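Local atomic coordinates of trans-4-hydroxy-L-proline dehydratase (Clostridioides difficile 70-100-2010, PDB entry 6VXC), a protein that catalyses the radical-based dehydration of trans-4-hydroxy-L-proline to (S)-1-pyrroline-5-carboxylate in the anaerobic breakdown of 4-hydroxyproline, as a glycyl radical enzyme. Residues D799-I802 / G803-E806; I692-K696 / G697-N701; L793-T796 / L797-E800; N759-K763 / N764-E768; T665-H668 / I669-E673. All blocks are in the same frame, centred on the assembly; numbering follows the deposited sequence.

Contact 1: residues D799-I802 / G803-E806; sequences DEII and GRTE
Glu800 and Arg804 meet with their flat ends almost coplanar, the carboxylate and guanidinium planes being only 28° apart. The arginine presents its NE side: NE lies 2.9 Å from Glu800 OE1, in a nearly straight bond (170°), and NH2 lies 3.0 Å from Glu800 OE2, which receives it on its syn lone pair. This two-pronged, side-on salt bridge fixes the rotation of both groups. Glu800 reaches it by a bend at chi2 (-84°), whereas the Arg804 chain runs extended from CG to NE. Ile801 lies alongside the arginine, pointing the same way, and its CG1 sits over one guanidinium face, 3.7 Å from Arg804 NH2. The bridge spans the C-terminal end of helix 795-803, in the glycine radical region of the chain. There Gly803 N still bonds to Asp799 O at 3.0 Å, with a weak second bond to Glu800 O, and Arg804 N donates to Ile801 O at 3.2 Å before the chain departs in extended form. Both charged ends are buried and have further partners: Lys696 forms a salt bridge to Glu800 OE1, His668 bonds to OE2, and Arg804 NH2 also reaches Val783 O. Ile802 packs on helix 763-771.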
loop_
_atom_site.group_PDB
_atom_site.type_symbol
_atom_site.label_atom_id
_atom_site.label_comp_id
_atom_site.label_asym_id
_atom_site.label_seq_id
_atom_site.Cartn_x
_atom_site.Cartn_y
_atom_site.Cartn_z
ATOM N N ASP A 799 -20.566 -7.042 -3.205
ATOM C CA ASP A 799 -21.710 -6.873 -2.319
ATOM C C ASP A 799 -21.356 -6.082 -1.064
ATOM O O ASP A 799 -22.225 -5.417 -0.493
ATOM C CB ASP A 799 -22.291 -8.243 -1.942
ATOM C CG ASP A 799 -23.024 -8.914 -3.112
ATOM O OD1 ASP A 799 -23.252 -8.240 -4.137
ATOM O OD2 ASP A 799 -23.375 -10.103 -2.994
ATOM N N GLU A 800 -20.113 -6.173 -0.588
ATOM C CA GLU A 800 -19.710 -5.347 0.544
ATOM C C GLU A 800 -19.818 -3.869 0.174
ATOM O O GLU A 800 -20.456 -3.082 0.880
ATOM C CB GLU A 800 -18.283 -5.724 0.975
ATOM C CG GLU A 800 -17.786 -5.089 2.287
ATOM C CD GLU A 800 -17.199 -3.675 2.099
ATOM O OE1 GLU A 800 -17.781 -2.704 2.611
ATOM O OE2 GLU A 800 -16.149 -3.539 1.442
ATOM N N ILE A 801 -19.280 -3.504 -0.990
ATOM C CA ILE A 801 -19.299 -2.109 -1.442
ATOM C C ILE A 801 -20.729 -1.613 -1.632
ATOM O O ILE A 801 -21.078 -0.501 -1.221
ATOM C CB ILE A 801 -18.479 -1.967 -2.738
ATOM C CG1 ILE A 801 -16.992 -2.214 -2.442
ATOM C CG2 ILE A 801 -18.754 -0.597 -3.433
ATOM C CD1 ILE A 801 -16.153 -2.465 -3.650
ATOM N N ILE A 802 -21.577 -2.436 -2.251
ATOM C CA ILE A 802 -22.968 -2.066 -2.484
ATOM C C ILE A 802 -23.717 -1.861 -1.172
ATOM O O ILE A 802 -24.664 -1.071 -1.106
ATOM C CB ILE A 802 -23.666 -3.139 -3.347
ATOM C CG1 ILE A 802 -23.068 -3.175 -4.756
ATOM C CG2 ILE A 802 -25.164 -2.885 -3.376
ATOM C CD1 ILE A 802 -23.467 -4.397 -5.585
ATOM N N GLY A 803 -23.352 -2.610 -0.132
ATOM C CA GLY A 803 -23.996 -2.509 1.160
ATOM C C GLY A 803 -23.557 -1.337 2.004
ATOM O O GLY A 803 -24.178 -1.082 3.041
ATOM N N ARG A 804 -22.530 -0.600 1.580
ATOM C CA ARG A 804 -22.098 0.556 2.356
ATOM C C ARG A 804 -23.207 1.609 2.371
ATOM O O ARG A 804 -24.013 1.702 1.448
ATOM C CB ARG A 804 -20.790 1.131 1.799
ATOM C CG ARG A 804 -19.604 0.177 1.892
ATOM C CD ARG A 804 -18.351 0.758 1.244
ATOM N NE ARG A 804 -17.251 -0.202 1.154
ATOM C CZ ARG A 804 -16.084 0.054 0.565
ATOM N NH1 ARG A 804 -15.852 1.245 0.013
ATOM N NH2 ARG A 804 -15.143 -0.876 0.528
ATOM N N THR A 805 -23.276 2.370 3.457
ATOM C CA THR A 805 -24.400 3.280 3.663
ATOM C C THR A 805 -24.419 4.383 2.611
ATOM O O THR A 805 -23.412 5.046 2.380
ATOM C CB THR A 805 -24.330 3.872 5.062
ATOM O OG1 THR A 805 -24.242 2.798 6.003
ATOM C CG2 THR A 805 -25.596 4.699 5.359
ATOM N N GLU A 806 -25.564 4.570 1.957
ATOM C CA GLU A 806 -25.682 5.651 0.982
ATOM C C GLU A 806 -26.052 6.924 1.741
ATOM O O GLU A 806 -27.174 7.061 2.222
ATOM C CB GLU A 806 -26.697 5.309 -0.110
ATOM C CG GLU A 806 -26.712 6.324 -1.277
ATOM C CD GLU A 806 -27.634 5.918 -2.439
ATOM O OE1 GLU A 806 -27.136 5.553 -3.530
ATOM O OE2 GLU A 806 -28.859 5.977 -2.255
#

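Contact 2: residues I692-K696 / G697-N701; sequences ISPEK and GGDTN
Pro694 meets Asp699 across a tight turn of the chain, its ring packed against the aspartate side chain. Proline CB lies 3.6 Å from Asp699 OD1, and Pro694 CG lies 3.8 Å from Asp699 CG, the ring's CB and CG lying against a carboxylate whose OD1 is engaged by Thr805 OG1. The aspartate reaches the ring with CG set between its backbone N and carbonyl carbon (chi1 55°). Glu695 comes next and supplies the turn's closing acceptor: its O takes the N-H of Gly698 at 2.9 Å. Its side chain curls back to the following peptide, OE1 accepting from Lys696 N at 2.8 Å through the anti lone pair, while OE2 is held by Thr577. The Lys696 side chain leaves the turn, bent at chi2 and chi4, and ends in a salt bridge from Lys696 NZ to the buried Glu800. Gly697 follows with positive phi (71°), a conformation readily adopted by glycine. The bond from Gly698 N back to Glu695 O, with Gly697 at the third position, defines a type II beta turn within the long loop between helices 667-673 and 703-711.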
loop_
_atom_site.group_PDB
_atom_site.type_symbol
_atom_site.label_atom_id
_atom_site.label_comp_id
_atom_site.label_asym_id
_atom_site.label_seq_id
_atom_site.Cartn_x
_atom_site.Cartn_y
_atom_site.Cartn_z
ATOM N N ILE A 692 -11.945 2.162 9.440
ATOM C CA ILE A 692 -12.650 2.573 10.651
ATOM C C ILE A 692 -14.099 2.945 10.340
ATOM O O ILE A 692 -14.753 3.634 11.133
ATOM C CB ILE A 692 -11.932 3.721 11.386
ATOM C CG1 ILE A 692 -11.935 5.004 10.533
ATOM C CG2 ILE A 692 -10.534 3.285 11.868
ATOM C CD1 ILE A 692 -11.535 6.255 11.278
ATOM N N SER A 693 -14.614 2.485 9.209
ATOM C CA SER A 693 -15.970 2.792 8.794
ATOM C C SER A 693 -16.972 2.068 9.692
ATOM O O SER A 693 -16.628 1.097 10.363
ATOM C CB SER A 693 -16.198 2.357 7.343
ATOM O OG SER A 693 -15.193 2.843 6.465
ATOM N N PRO A 694 -18.223 2.521 9.707
ATOM C CA PRO A 694 -19.267 1.805 10.454
ATOM C C PRO A 694 -19.552 0.431 9.863
ATOM O O PRO A 694 -19.278 0.154 8.696
ATOM C CB PRO A 694 -20.492 2.709 10.320
ATOM C CG PRO A 694 -19.946 4.065 9.905
ATOM C CD PRO A 694 -18.710 3.773 9.109
ATOM N N GLU A 695 -20.130 -0.429 10.698
ATOM C CA GLU A 695 -20.633 -1.722 10.262
ATOM C C GLU A 695 -21.799 -1.538 9.291
ATOM O O GLU A 695 -22.429 -0.483 9.231
ATOM C CB GLU A 695 -21.095 -2.559 11.463
ATOM C CG GLU A 695 -20.177 -3.726 11.850
ATOM C CD GLU A 695 -20.360 -4.962 10.962
ATOM O OE1 GLU A 695 -20.905 -4.826 9.849
ATOM O OE2 GLU A 695 -19.961 -6.069 11.380
ATOM N N LYS A 696 -22.113 -2.608 8.567
ATOM C CA LYS A 696 -23.214 -2.583 7.608
ATOM C C LYS A 696 -24.525 -2.261 8.309
ATOM O O LYS A 696 -24.925 -2.956 9.246
ATOM C CB LYS A 696 -23.303 -3.924 6.887
ATOM C CG LYS A 696 -22.100 -4.196 6.005
ATOM C CD LYS A 696 -22.024 -3.167 4.885
ATOM C CE LYS A 696 -20.784 -3.338 4.011
ATOM N NZ LYS A 696 -19.573 -2.778 4.673
ATOM N N GLY A 697 -25.197 -1.212 7.846
ATOM C CA GLY A 697 -26.421 -0.761 8.459
ATOM C C GLY A 697 -26.265 -0.106 9.812
ATOM O O GLY A 697 -27.273 0.201 10.451
ATOM N N GLY A 698 -25.038 0.141 10.262
ATOM C CA GLY A 698 -24.832 0.655 11.602
ATOM C C GLY A 698 -25.114 2.133 11.776
ATOM O O GLY A 698 -25.659 2.550 12.796
ATOM N N ASP A 699 -24.739 2.939 10.795
ATOM C CA ASP A 699 -24.862 4.387 10.879
ATOM C C ASP A 699 -26.196 4.808 10.263
ATOM O O ASP A 699 -26.412 4.654 9.065
ATOM C CB ASP A 699 -23.676 5.049 10.184
ATOM C CG ASP A 699 -23.508 4.593 8.736
ATOM O OD1 ASP A 699 -23.544 3.380 8.464
ATOM O OD2 ASP A 699 -23.307 5.455 7.864
ATOM N N THR A 700 -27.093 5.336 11.082
ATOM C CA THR A 700 -28.407 5.740 10.598
ATOM C C THR A 700 -28.671 7.216 10.835
ATOM O O THR A 700 -29.823 7.649 10.786
ATOM C CB THR A 700 -29.510 4.913 11.262
ATOM O OG1 THR A 700 -29.387 5.008 12.691
ATOM C CG2 THR A 700 -29.446 3.456 10.804
ATOM N N ASN A 701 -27.634 7.994 11.105
ATOM C CA ASN A 701 -27.814 9.386 11.473
ATOM C C ASN A 701 -27.064 10.354 10.561
ATOM O O ASN A 701 -26.919 11.525 10.906
ATOM C CB ASN A 701 -27.416 9.578 12.941
ATOM C CG ASN A 701 -28.499 9.073 13.895
ATOM O OD1 ASN A 701 -29.444 9.789 14.181
ATOM N ND2 ASN A 701 -28.373 7.840 14.360
#

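Contact 3: residues L793-T796 / L797-E800; sequences LSRT and LQDE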
loop_
_atom_site.group_PDB
_atom_site.type_symbol
_atom_site.label_atom_id
_atom_site.label_comp_id
_atom_site.label_asym_id
_atom_site.label_seq_id
_atom_site.Cartn_x
_atom_site.Cartn_y
_atom_site.Cartn_z
ATOM N N LEU A 793 -13.474 -7.547 -8.837
ATOM C CA LEU A 793 -13.802 -7.845 -7.458
ATOM C C LEU A 793 -14.644 -9.119 -7.366
ATOM O O LEU A 793 -15.473 -9.397 -8.233
ATOM C CB LEU A 793 -14.541 -6.665 -6.833
ATOM C CG LEU A 793 -13.963 -5.273 -7.152
ATOM C CD1 LEU A 793 -14.849 -4.219 -6.559
ATOM C CD2 LEU A 793 -12.518 -5.100 -6.647
ATOM N N SER A 794 -14.413 -9.898 -6.316
ATOM C CA SER A 794 -15.266 -11.044 -6.059
ATOM C C SER A 794 -16.694 -10.573 -5.791
ATOM O O SER A 794 -16.939 -9.421 -5.433
ATOM C CB SER A 794 -14.774 -11.832 -4.847
ATOM O OG SER A 794 -15.128 -11.162 -3.644
ATOM N N ARG A 795 -17.643 -11.486 -5.976
ATOM C CA ARG A 795 -19.034 -11.171 -5.670
ATOM C C ARG A 795 -19.187 -10.694 -4.221
ATOM O O ARG A 795 -19.967 -9.780 -3.934
ATOM C CB ARG A 795 -19.910 -12.395 -5.945
ATOM C CG ARG A 795 -21.340 -12.235 -5.505
ATOM C CD ARG A 795 -22.022 -11.088 -6.214
ATOM N NE ARG A 795 -23.321 -10.834 -5.601
ATOM C CZ ARG A 795 -24.497 -11.136 -6.132
ATOM N NH1 ARG A 795 -24.567 -11.697 -7.335
ATOM N NH2 ARG A 795 -25.602 -10.868 -5.446
ATOM N N THR A 796 -18.470 -11.320 -3.294
ATOM C CA THR A 796 -18.558 -10.912 -1.898
ATOM C C THR A 796 -18.083 -9.475 -1.708
ATOM O O THR A 796 -18.751 -8.680 -1.041
ATOM C CB THR A 796 -17.752 -11.873 -1.018
ATOM O OG1 THR A 796 -18.260 -13.205 -1.172
ATOM C CG2 THR A 796 -17.828 -11.451 0.425
ATOM N N LEU A 797 -16.950 -9.116 -2.317
ATOM C CA LEU A 797 -16.444 -7.754 -2.190
ATOM C C LEU A 797 -17.363 -6.756 -2.888
ATOM O O LEU A 797 -17.645 -5.681 -2.351
ATOM C CB LEU A 797 -15.028 -7.677 -2.763
ATOM C CG LEU A 797 -14.331 -6.309 -2.769
ATOM C CD1 LEU A 797 -14.414 -5.609 -1.399
ATOM C CD2 LEU A 797 -12.890 -6.483 -3.207
ATOM N N GLN A 798 -17.849 -7.100 -4.079
ATOM C CA GLN A 798 -18.842 -6.265 -4.741
ATOM C C GLN A 798 -20.027 -5.988 -3.827
ATOM O O GLN A 798 -20.468 -4.839 -3.686
ATOM C CB GLN A 798 -19.324 -6.938 -6.023
ATOM C CG GLN A 798 -18.293 -7.017 -7.120
ATOM C CD GLN A 798 -18.847 -7.731 -8.339
ATOM O OE1 GLN A 798 -19.895 -8.372 -8.258
ATOM N NE2 GLN A 798 -18.160 -7.610 -9.476
ATOM N N ASP A 799 -20.566 -7.042 -3.205
ATOM C CA ASP A 799 -21.710 -6.873 -2.319
ATOM C C ASP A 799 -21.356 -6.082 -1.064
ATOM O O ASP A 799 -22.225 -5.417 -0.493
ATOM C CB ASP A 799 -22.291 -8.243 -1.942
ATOM C CG ASP A 799 -23.024 -8.914 -3.112
ATOM O OD1 ASP A 799 -23.252 -8.240 -4.137
ATOM O OD2 ASP A 799 -23.375 -10.103 -2.994
ATOM N N GLU A 800 -20.113 -6.173 -0.588
ATOM C CA GLU A 800 -19.710 -5.347 0.544
ATOM C C GLU A 800 -19.818 -3.869 0.174
ATOM O O GLU A 800 -20.456 -3.082 0.880
ATOM C CB GLU A 800 -18.283 -5.724 0.975
ATOM C CG GLU A 800 -17.786 -5.089 2.287
ATOM C CD GLU A 800 -17.199 -3.675 2.099
ATOM O OE1 GLU A 800 -17.781 -2.704 2.611
ATOM O OE2 GLU A 800 -16.149 -3.539 1.442
#
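Two leucines make the apolar part: Leu793, just ahead of helix 795-803, lays CD2 3.7 Å from Leu797 CD2 in its first turn. The two side chains are oblique to one another, and Leu793 CB also packs on Gln798 CG, 3.8 Å away, so the residue before the cap is folded back over the start of the helix. Leu797 continues onto Thr666 and Ile669.

Capping and backbone bonds form the second group. Ser794 is the N-cap; with OG placed between its backbone N and carbonyl carbon (chi1 77°), the hydroxyl accepts from Leu797 N at 3.0 Å and 168°. Behind it the regular helical bonds begin, Gln798 N to Ser794 O at 2.8 Å, followed by Asp799 N to Arg795 O and Glu800 N to Thr796 O.

The ionic part links Arg795, the first helical residue, to Asp799 one turn on. Arg795 bends at chi2 and brings its guanidinium edge to the carboxylate, Arg795 NE lying 2.7 Å from Asp799 OD2, which is near the guanidinium plane. The two flat groups stand almost perpendicular, 82° apart, and OD2 takes the main bond from NE and a weak one from NH2. Asp799 OD1 is bound by Gln770, which also serves Gln798 OE1, and Gln798 NE2 donates to Phe790 O.

The serine hydroxyl thus satisfies a backbone N-H of the first turn, and the charge of Arg795 is balanced by Asp799, a pairing that would probably offset the unfavourable placement of a cation at the amino end of a helix.

Contact 4: residues N759-K763 / N764-E768; sequences NVFDK and NVLLE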
loop_
_atom_site.group_PDB
_atom_site.type_symbol
_atom_site.label_atom_id
_atom_site.label_comp_id
_atom_site.label_asym_id
_atom_site.label_seq_id
_atom_site.Cartn_x
_atom_site.Cartn_y
_atom_site.Cartn_z
ATOM N N ASN A 759 -17.111 7.065 -2.382
ATOM C CA ASN A 759 -17.825 6.471 -3.502
ATOM C C ASN A 759 -19.031 7.344 -3.845
ATOM O O ASN A 759 -19.705 7.860 -2.952
ATOM C CB ASN A 759 -18.295 5.047 -3.189
ATOM C CG ASN A 759 -17.307 3.989 -3.647
ATOM O OD1 ASN A 759 -16.830 4.012 -4.782
ATOM N ND2 ASN A 759 -17.015 3.039 -2.774
ATOM N N VAL A 760 -19.285 7.518 -5.141
ATOM C CA VAL A 760 -20.501 8.173 -5.617
ATOM C C VAL A 760 -21.013 7.383 -6.812
ATOM O O VAL A 760 -20.641 7.664 -7.956
ATOM C CB VAL A 760 -20.230 9.636 -6.007
ATOM C CG1 VAL A 760 -21.545 10.354 -6.447
ATOM C CG2 VAL A 760 -19.538 10.371 -4.891
ATOM N N PHE A 761 -21.862 6.393 -6.574
ATOM C CA PHE A 761 -22.311 5.548 -7.667
ATOM C C PHE A 761 -23.810 5.334 -7.578
ATOM O O PHE A 761 -24.428 5.504 -6.529
ATOM C CB PHE A 761 -21.572 4.195 -7.700
ATOM C CG PHE A 761 -21.676 3.374 -6.422
ATOM C CD1 PHE A 761 -22.852 2.721 -6.083
ATOM C CD2 PHE A 761 -20.562 3.202 -5.609
ATOM C CE1 PHE A 761 -22.936 1.943 -4.925
ATOM C CE2 PHE A 761 -20.628 2.425 -4.446
ATOM C CZ PHE A 761 -21.816 1.796 -4.105
ATOM N N ASP A 762 -24.390 5.000 -8.718
ATOM C CA ASP A 762 -25.775 4.568 -8.784
ATOM C C ASP A 762 -25.833 3.078 -8.491
ATOM O O ASP A 762 -25.270 2.276 -9.244
ATOM C CB ASP A 762 -26.361 4.858 -10.160
ATOM C CG ASP A 762 -27.334 5.994 -10.143
ATOM O OD1 ASP A 762 -26.895 7.152 -10.332
ATOM O OD2 ASP A 762 -28.543 5.726 -9.946
ATOM N N LYS A 763 -26.509 2.711 -7.405
ATOM C CA LYS A 763 -26.615 1.306 -7.030
ATOM C C LYS A 763 -27.067 0.436 -8.198
ATOM O O LYS A 763 -26.529 -0.653 -8.411
ATOM C CB LYS A 763 -27.565 1.161 -5.841
ATOM C CG LYS A 763 -27.815 -0.262 -5.375
ATOM C CD LYS A 763 -28.686 -0.262 -4.120
ATOM C CE LYS A 763 -29.340 -1.623 -3.853
ATOM N NZ LYS A 763 -28.482 -2.695 -3.287
ATOM N N ASN A 764 -28.025 0.914 -8.990
ATOM C CA ASN A 764 -28.568 0.073 -10.051
ATOM C C ASN A 764 -27.532 -0.227 -11.118
ATOM O O ASN A 764 -27.556 -1.313 -11.705
ATOM C CB ASN A 764 -29.795 0.732 -10.682
ATOM C CG ASN A 764 -30.900 0.963 -9.676
ATOM O OD1 ASN A 764 -31.141 0.131 -8.800
ATOM N ND2 ASN A 764 -31.592 2.091 -9.805
ATOM N N VAL A 765 -26.607 0.701 -11.369
ATOM C CA VAL A 765 -25.517 0.430 -12.301
ATOM C C VAL A 765 -24.668 -0.731 -11.797
ATOM O O VAL A 765 -24.283 -1.614 -12.567
ATOM C CB VAL A 765 -24.675 1.699 -12.529
ATOM C CG1 VAL A 765 -23.420 1.385 -13.313
ATOM C CG2 VAL A 765 -25.499 2.768 -13.257
ATOM N N LEU A 766 -24.343 -0.740 -10.502
ATOM C CA LEU A 766 -23.513 -1.822 -9.981
ATOM C C LEU A 766 -24.260 -3.145 -10.081
ATOM O O LEU A 766 -23.674 -4.175 -10.425
ATOM C CB LEU A 766 -23.120 -1.548 -8.525
ATOM C CG LEU A 766 -22.077 -0.466 -8.203
ATOM C CD1 LEU A 766 -21.010 -0.887 -7.217
ATOM C CD2 LEU A 766 -21.492 0.198 -9.423
ATOM N N LEU A 767 -25.556 -3.135 -9.761
ATOM C CA LEU A 767 -26.351 -4.359 -9.853
ATOM C C LEU A 767 -26.425 -4.862 -11.290
ATOM O O LEU A 767 -26.314 -6.064 -11.540
ATOM C CB LEU A 767 -27.744 -4.108 -9.286
ATOM C CG LEU A 767 -27.775 -3.813 -7.785
ATOM C CD1 LEU A 767 -29.174 -3.471 -7.346
ATOM C CD2 LEU A 767 -27.248 -4.990 -6.992
ATOM N N GLU A 768 -26.589 -3.950 -12.252
ATOM C CA GLU A 768 -26.550 -4.341 -13.657
ATOM C C GLU A 768 -25.192 -4.899 -14.031
ATOM O O GLU A 768 -25.100 -5.876 -14.786
ATOM C CB GLU A 768 -26.891 -3.148 -14.553
ATOM C CG GLU A 768 -28.352 -3.062 -14.946
ATOM C CD GLU A 768 -28.837 -4.351 -15.610
ATOM O OE1 GLU A 768 -29.839 -4.916 -15.141
ATOM O OE2 GLU A 768 -28.184 -4.814 -16.575
#
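One face of the Phe761 ring is covered by Leu766, whose CD1 stands 4.0 Å from the ring centroid, only 7° off the normal, in a CH-pi contact. Leu766 CG approaches Phe761 CD1 at 3.9 Å, and the two side chains cross at about a right angle. At the edge of the ring, in its plane, lie Asn759 OD1 and Lys763 N. Phe761 CG sits between its backbone N and carbonyl carbon (chi1 57°), and the ring presents a face to Leu766. Asp762 is the N-cap of helix 763-771, yet its carboxylate makes no capping bond; its carbonyl receives two weak bonds instead, from Val765 N at 3.0 Å and from Leu766 N at 3.4 Å. Its CB rests against Val765 CG2, 3.8 Å away. Lys763 opens the first regular turn, its O accepting from Leu767 N at 3.0 Å, and its aliphatic chain runs obliquely against Leu767, Lys763 CE lying 4.0 Å from Leu767 CD1. The contact joins the end of sheet strand 755-759 to helix 763-771. Helix 795-803 packs against both parts, through Ile801 on Phe761 and Ile802 on Leu766, while strand 780-782 meets Leu766 and strand 724-726 brings Arg726 to Phe761.

Contact 5: residues T665-H668 / I669-E673; sequences TTCH and IYFGE
The amino-terminal turn of the short, buried helix 667-673 is built round a Cys sulfur-aromatic contact. Cys667 SG sits over the face of the Phe671 ring, 3.4 Å from its centroid and 14° off the normal, close to every carbon of the ring. The same sulfur lies at the edge of the Tyr670 ring, in its plane, 3.9 Å from Tyr670 CD2, so one thiol meets a ring face and a ring edge. It reaches them because SG is anti to its backbone N (chi1 -161°), directed along the helix toward the next turn, where Phe671 N also donates to Cys667 O at 2.8 Å. On another side of the helix, His668 and Ile669 run side by side. Ile669 CD1 covers one face of the imidazole in a CH-pi contact, 4.1 Å from the ring centroid and displaced toward the rim, while His668 NE2 is held by Glu800. Thr666 is the N-cap residue, but its OG1 serves Lys352 and Ser355; its carbonyl takes Ile669 N at 3.2 Å. Strand 463-472 packs on the cysteine and phenylalanine through Tyr470. The side chain of Thr666 lies about 9 Å from that of Cys454, the probable radical cysteine, and touches Tyr786, next to the glycyl radical position, consistent with a place for this turn close to the active site of the glycyl radical enzyme fold.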
loop_
_atom_site.group_PDB
_atom_site.type_symbol
_atom_site.label_atom_id
_atom_site.label_comp_id
_atom_site.label_asym_id
_atom_site.label_seq_id
_atom_site.Cartn_x
_atom_site.Cartn_y
_atom_site.Cartn_z
ATOM N N THR A 665 -7.328 -3.069 3.184
ATOM C CA THR A 665 -7.280 -3.415 1.759
ATOM C C THR A 665 -8.437 -4.368 1.430
ATOM O O THR A 665 -9.595 -3.964 1.541
ATOM C CB THR A 665 -5.906 -3.980 1.366
ATOM O OG1 THR A 665 -4.874 -3.103 1.844
ATOM C CG2 THR A 665 -5.792 -4.102 -0.153
ATOM N N THR A 666 -8.182 -5.615 1.023
ATOM C CA THR A 666 -9.277 -6.573 0.859
ATOM C C THR A 666 -9.303 -7.616 1.976
ATOM O O THR A 666 -10.056 -8.594 1.888
ATOM C CB THR A 666 -9.241 -7.269 -0.515
ATOM O OG1 THR A 666 -7.992 -7.930 -0.717
ATOM C CG2 THR A 666 -9.489 -6.269 -1.675
ATOM N N CYS A 667 -8.515 -7.423 3.031
ATOM C CA CYS A 667 -8.435 -8.428 4.077
ATOM C C CYS A 667 -9.685 -8.485 4.948
ATOM O O CYS A 667 -9.891 -9.501 5.629
ATOM C CB CYS A 667 -7.208 -8.187 4.953
ATOM S SG CYS A 667 -6.715 -9.627 5.899
ATOM N N HIS A 668 -10.527 -7.434 4.944
ATOM C CA HIS A 668 -11.777 -7.499 5.703
ATOM C C HIS A 668 -12.742 -8.521 5.119
ATOM O O HIS A 668 -13.606 -9.011 5.849
ATOM C CB HIS A 668 -12.454 -6.123 5.805
ATOM C CG HIS A 668 -12.856 -5.531 4.489
ATOM N ND1 HIS A 668 -11.946 -5.251 3.494
ATOM C CD2 HIS A 668 -14.061 -5.116 4.028
ATOM C CE1 HIS A 668 -12.580 -4.726 2.459
ATOM N NE2 HIS A 668 -13.864 -4.633 2.758
ATOM N N ILE A 669 -12.610 -8.843 3.831
ATOM C CA ILE A 669 -13.386 -9.930 3.242
ATOM C C ILE A 669 -12.915 -11.274 3.798
ATOM O O ILE A 669 -13.705 -12.046 4.343
ATOM C CB ILE A 669 -13.297 -9.884 1.706
ATOM C CG1 ILE A 669 -13.700 -8.486 1.168
ATOM C CG2 ILE A 669 -14.107 -11.028 1.071
ATOM C CD1 ILE A 669 -15.118 -8.025 1.550
ATOM N N TYR A 670 -11.615 -11.553 3.673
ATOM C CA TYR A 670 -11.032 -12.800 4.170
ATOM C C TYR A 670 -11.289 -12.989 5.661
ATOM O O TYR A 670 -11.724 -14.061 6.097
ATOM C CB TYR A 670 -9.524 -12.788 3.878
ATOM C CG TYR A 670 -8.655 -13.826 4.586
ATOM C CD1 TYR A 670 -8.934 -15.185 4.503
ATOM C CD2 TYR A 670 -7.520 -13.441 5.269
ATOM C CE1 TYR A 670 -8.117 -16.132 5.127
ATOM C CE2 TYR A 670 -6.690 -14.384 5.891
ATOM C CZ TYR A 670 -7.004 -15.722 5.820
ATOM O OH TYR A 670 -6.183 -16.643 6.440
ATOM N N PHE A 671 -11.034 -11.950 6.457
ATOM C CA PHE A 671 -11.180 -12.056 7.908
ATOM C C PHE A 671 -12.616 -12.371 8.317
ATOM O O PHE A 671 -12.834 -13.047 9.325
ATOM C CB PHE A 671 -10.721 -10.763 8.583
ATOM C CG PHE A 671 -9.237 -10.663 8.765
ATOM C CD1 PHE A 671 -8.414 -11.743 8.468
ATOM C CD2 PHE A 671 -8.654 -9.488 9.253
ATOM C CE1 PHE A 671 -7.042 -11.662 8.651
ATOM C CE2 PHE A 671 -7.277 -9.397 9.451
ATOM C CZ PHE A 671 -6.467 -10.487 9.138
ATOM N N GLY A 672 -13.605 -11.866 7.568
ATOM C CA GLY A 672 -14.983 -12.233 7.835
ATOM C C GLY A 672 -15.356 -13.608 7.318
ATOM O O GLY A 672 -16.202 -14.282 7.910
ATOM N N GLU A 673 -14.761 -14.026 6.200
ATOM C CA GLU A 673 -15.072 -15.333 5.623
ATOM C C GLU A 673 -14.710 -16.487 6.561
ATOM O O GLU A 673 -15.369 -17.530 6.535
ATOM C CB GLU A 673 -14.368 -15.494 4.274
ATOM C CG GLU A 673 -15.009 -14.698 3.131
ATOM C CD GLU A 673 -14.241 -14.798 1.800
ATOM O OE1 GLU A 673 -14.880 -14.630 0.730
ATOM O OE2 GLU A 673 -13.015 -15.063 1.828
#

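In the fold
Contacts 1 and 3 share Asp799 and Glu800 and describe the two ends of helix 795-803, the start partly buried and capped by a serine, the end largely buried and held by a salt bridge. Contact 5 is wholly buried and mostly aromatic and sulfur chemistry; it meets contact 3 through apolar side chains and contact 1 through His668 on Glu800. Contact 2, a largely buried glycine-rich loop with Lys696 and Gly697 exposed, joins the same glutamate by Lys696 and binds Thr805 through Asp699. Contact 4 is partly exposed and apolar, touching contact 1 through Ile801 and Ile802. Contacts 2 and 4 do not touch; both reach the helix between them, by charge and by packing respectively.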